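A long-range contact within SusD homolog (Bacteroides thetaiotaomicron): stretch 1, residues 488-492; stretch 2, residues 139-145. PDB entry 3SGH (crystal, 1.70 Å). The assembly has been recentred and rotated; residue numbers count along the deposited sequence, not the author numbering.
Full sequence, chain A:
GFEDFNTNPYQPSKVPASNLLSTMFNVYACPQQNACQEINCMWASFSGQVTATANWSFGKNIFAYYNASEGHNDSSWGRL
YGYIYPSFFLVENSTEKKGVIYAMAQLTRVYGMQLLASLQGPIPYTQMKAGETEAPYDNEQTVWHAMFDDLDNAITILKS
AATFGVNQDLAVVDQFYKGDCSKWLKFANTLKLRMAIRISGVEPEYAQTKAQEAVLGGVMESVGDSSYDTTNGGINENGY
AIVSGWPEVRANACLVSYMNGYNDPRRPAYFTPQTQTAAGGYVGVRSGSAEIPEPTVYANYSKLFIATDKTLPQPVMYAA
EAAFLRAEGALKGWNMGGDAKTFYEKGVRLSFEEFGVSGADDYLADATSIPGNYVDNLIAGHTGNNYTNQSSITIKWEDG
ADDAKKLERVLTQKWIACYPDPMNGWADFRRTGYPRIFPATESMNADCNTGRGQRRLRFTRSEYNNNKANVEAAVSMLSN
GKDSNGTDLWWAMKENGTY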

# COMPACT_ATOMS: atom_id res chain seq x y z
N ASP A 488 5.68 -3.23 -17.31
CA ASP A 488 6.20 -3.56 -16.01
C ASP A 488 7.21 -2.55 -15.49
O ASP A 488 8.05 -2.02 -16.21
CB ASP A 488 6.78 -4.97 -16.02
CG ASP A 488 5.72 -6.04 -15.67
OD1 ASP A 488 5.02 -5.92 -14.63
OD2 ASP A 488 5.61 -7.02 -16.47
N LEU A 489 7.10 -2.32 -14.18
CA LEU A 489 8.10 -1.59 -13.43
C LEU A 489 9.40 -2.39 -13.21
O LEU A 489 9.44 -3.61 -13.32
CB LEU A 489 7.49 -1.13 -12.12
CG LEU A 489 6.30 -0.18 -12.28
CD1 LEU A 489 5.84 0.37 -10.95
CD2 LEU A 489 6.63 0.99 -13.25
N TRP A 490 10.44 -1.67 -12.80
CA TRP A 490 11.81 -2.19 -12.79
C TRP A 490 11.93 -3.38 -11.81
O TRP A 490 12.64 -4.37 -12.07
CB TRP A 490 12.72 -1.04 -12.38
CG TRP A 490 14.11 -1.36 -12.05
CD1 TRP A 490 15.11 -1.73 -12.92
CD2 TRP A 490 14.73 -1.20 -10.77
NE1 TRP A 490 16.30 -1.85 -12.23
CE2 TRP A 490 16.08 -1.55 -10.91
CE3 TRP A 490 14.27 -0.82 -9.52
CZ2 TRP A 490 16.98 -1.54 -9.83
CZ3 TRP A 490 15.17 -0.82 -8.45
CH2 TRP A 490 16.49 -1.18 -8.61
N TRP A 491 11.22 -3.27 -10.70
CA TRP A 491 11.24 -4.25 -9.62
C TRP A 491 10.18 -5.32 -9.77
O TRP A 491 10.21 -6.30 -9.02
CB TRP A 491 11.06 -3.57 -8.26
CG TRP A 491 9.85 -2.65 -8.20
CD1 TRP A 491 9.84 -1.32 -8.42
CD2 TRP A 491 8.47 -3.02 -7.93
NE1 TRP A 491 8.55 -0.81 -8.29
CE2 TRP A 491 7.70 -1.84 -7.97
CE3 TRP A 491 7.84 -4.22 -7.61
CZ2 TRP A 491 6.32 -1.84 -7.78
CZ3 TRP A 491 6.46 -4.22 -7.38
CH2 TRP A 491 5.72 -3.05 -7.49
N ALA A 492 9.26 -5.18 -10.73
CA ALA A 492 8.14 -6.13 -10.86
C ALA A 492 8.61 -7.37 -11.58
O ALA A 492 9.54 -7.31 -12.38
CB ALA A 492 6.97 -5.50 -11.64
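Stretch 2 139-145: NEQTVWH

The start of a helix packs against a beta turn more than 340 residues away in sequence, in a contact built from tryptophan rings and anchored by one buried glutamate. Stretch 2 enters its helix at Glu140, after Asn139 in the N-cap position. The Asn139 side chain bends back so that OD1 accepts from Thr142 N at 2.9 Å, satisfying an amide that the first turn leaves without a backbone partner. From there the helix runs on through His145, with Trp144 N hydrogen-bonded to Glu140 O at 3.0 Å. Stretch 1 has no regular helix or strand; Leu489 to Ala492 form a type I turn, closed by Ala492 N to Leu489 O at 3.0 Å.

The backbones come nearest at Trp490 and Glu140, whose CA atoms lie 6.3 Å apart. Glu140 suits this position because its long side chain can reach the turn and offer a carboxylate to a free amide: Trp490 N donates to Glu140 OE1 at 2.9 Å, almost linearly. Trp490 in turn lays its broad indole along the start of the helix. One face covers Glu140 C and Gln141 CA, the latter 3.9 Å from the centroid of the six-membered ring in a CH-pi contact, while Trp490 CZ2 meets Gln141 CB at 3.6 Å.

One helical turn beyond Glu140, Trp144 also points toward the turn. Its ring is nearly parallel to that of Trp490 but slid aside, with Trp490 CZ3 3.9 Å from Trp144 CD1; Trp491 approaches it obliquely, CD1 lying 3.9 Å from Trp144 NE1. Indole nitrogens buried here need polar partners, and a water supplies one: it donates to Glu140 OE1 (2.7 Å from the water O) and accepts from Trp144 NE1 (3.0 Å) and, weakly, Trp491 NE1 (3.0 Å). A second water donates to Glu140 OE2 and Asp488 O, engaging both carboxylate oxygens.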

# COMPACT_ATOMS: atom_id res chain seq x y z
N ASN A 139 15.76 7.36 -13.65
CA ASN A 139 15.26 6.02 -13.90
C ASN A 139 15.01 5.33 -12.56
O ASN A 139 15.34 5.87 -11.51
CB ASN A 139 16.17 5.24 -14.85
CG ASN A 139 17.51 4.89 -14.27
OD1 ASN A 139 17.73 4.93 -13.07
ND2 ASN A 139 18.42 4.53 -15.12
N GLU A 140 14.33 4.19 -12.59
CA GLU A 140 13.88 3.59 -11.36
C GLU A 140 15.06 3.17 -10.48
O GLU A 140 15.07 3.44 -9.30
CB GLU A 140 12.93 2.45 -11.65
CG GLU A 140 11.58 2.94 -12.24
CD GLU A 140 10.79 1.80 -12.84
OE1 GLU A 140 10.14 1.09 -12.04
OE2 GLU A 140 10.82 1.59 -14.10
N GLN A 141 16.11 2.57 -11.05
CA GLN A 141 17.26 2.27 -10.20
C GLN A 141 17.75 3.51 -9.45
O GLN A 141 18.04 3.47 -8.24
CB GLN A 141 18.41 1.59 -10.98
CG GLN A 141 19.55 1.26 -10.08
CD GLN A 141 20.79 0.89 -10.85
OE1 GLN A 141 21.19 1.61 -11.77
NE2 GLN A 141 21.40 -0.22 -10.48
N THR A 142 17.82 4.63 -10.16
CA THR A 142 18.43 5.83 -9.59
C THR A 142 17.58 6.38 -8.48
O THR A 142 18.09 6.74 -7.42
CB THR A 142 18.65 6.90 -10.71
OG1 THR A 142 19.66 6.40 -11.62
CG2 THR A 142 19.12 8.22 -10.12
N VAL A 143 16.27 6.45 -8.71
CA VAL A 143 15.38 7.00 -7.66
C VAL A 143 15.30 6.07 -6.45
O VAL A 143 15.34 6.55 -5.34
CB VAL A 143 13.97 7.43 -8.16
CG1 VAL A 143 13.12 6.25 -8.66
CG2 VAL A 143 13.26 8.19 -7.07
N TRP A 144 15.23 4.76 -6.64
CA TRP A 144 15.22 3.88 -5.48
C TRP A 144 16.50 4.05 -4.66
O TRP A 144 16.45 4.17 -3.44
CB TRP A 144 14.99 2.43 -5.92
CG TRP A 144 13.50 2.17 -6.20
CD1 TRP A 144 12.89 2.19 -7.42
CD2 TRP A 144 12.45 1.93 -5.24
NE1 TRP A 144 11.58 1.94 -7.30
CE2 TRP A 144 11.25 1.81 -5.98
CE3 TRP A 144 12.42 1.81 -3.86
CZ2 TRP A 144 10.03 1.53 -5.37
CZ3 TRP A 144 11.19 1.58 -3.24
CH2 TRP A 144 10.02 1.46 -3.99
N HIS A 145 17.65 4.05 -5.32
CA HIS A 145 18.93 4.24 -4.59
C HIS A 145 19.03 5.61 -3.91
O HIS A 145 19.43 5.69 -2.72
CB HIS A 145 20.12 3.99 -5.51
CG HIS A 145 20.34 2.55 -5.84
ND1 HIS A 145 21.60 2.01 -6.01
CD2 HIS A 145 19.47 1.54 -6.05
CE1 HIS A 145 21.49 0.73 -6.31
NE2 HIS A 145 20.21 0.42 -6.35
O HOH W 1 9.55 1.73 -9.53
O HOH W 2 10.10 -0.11 -15.99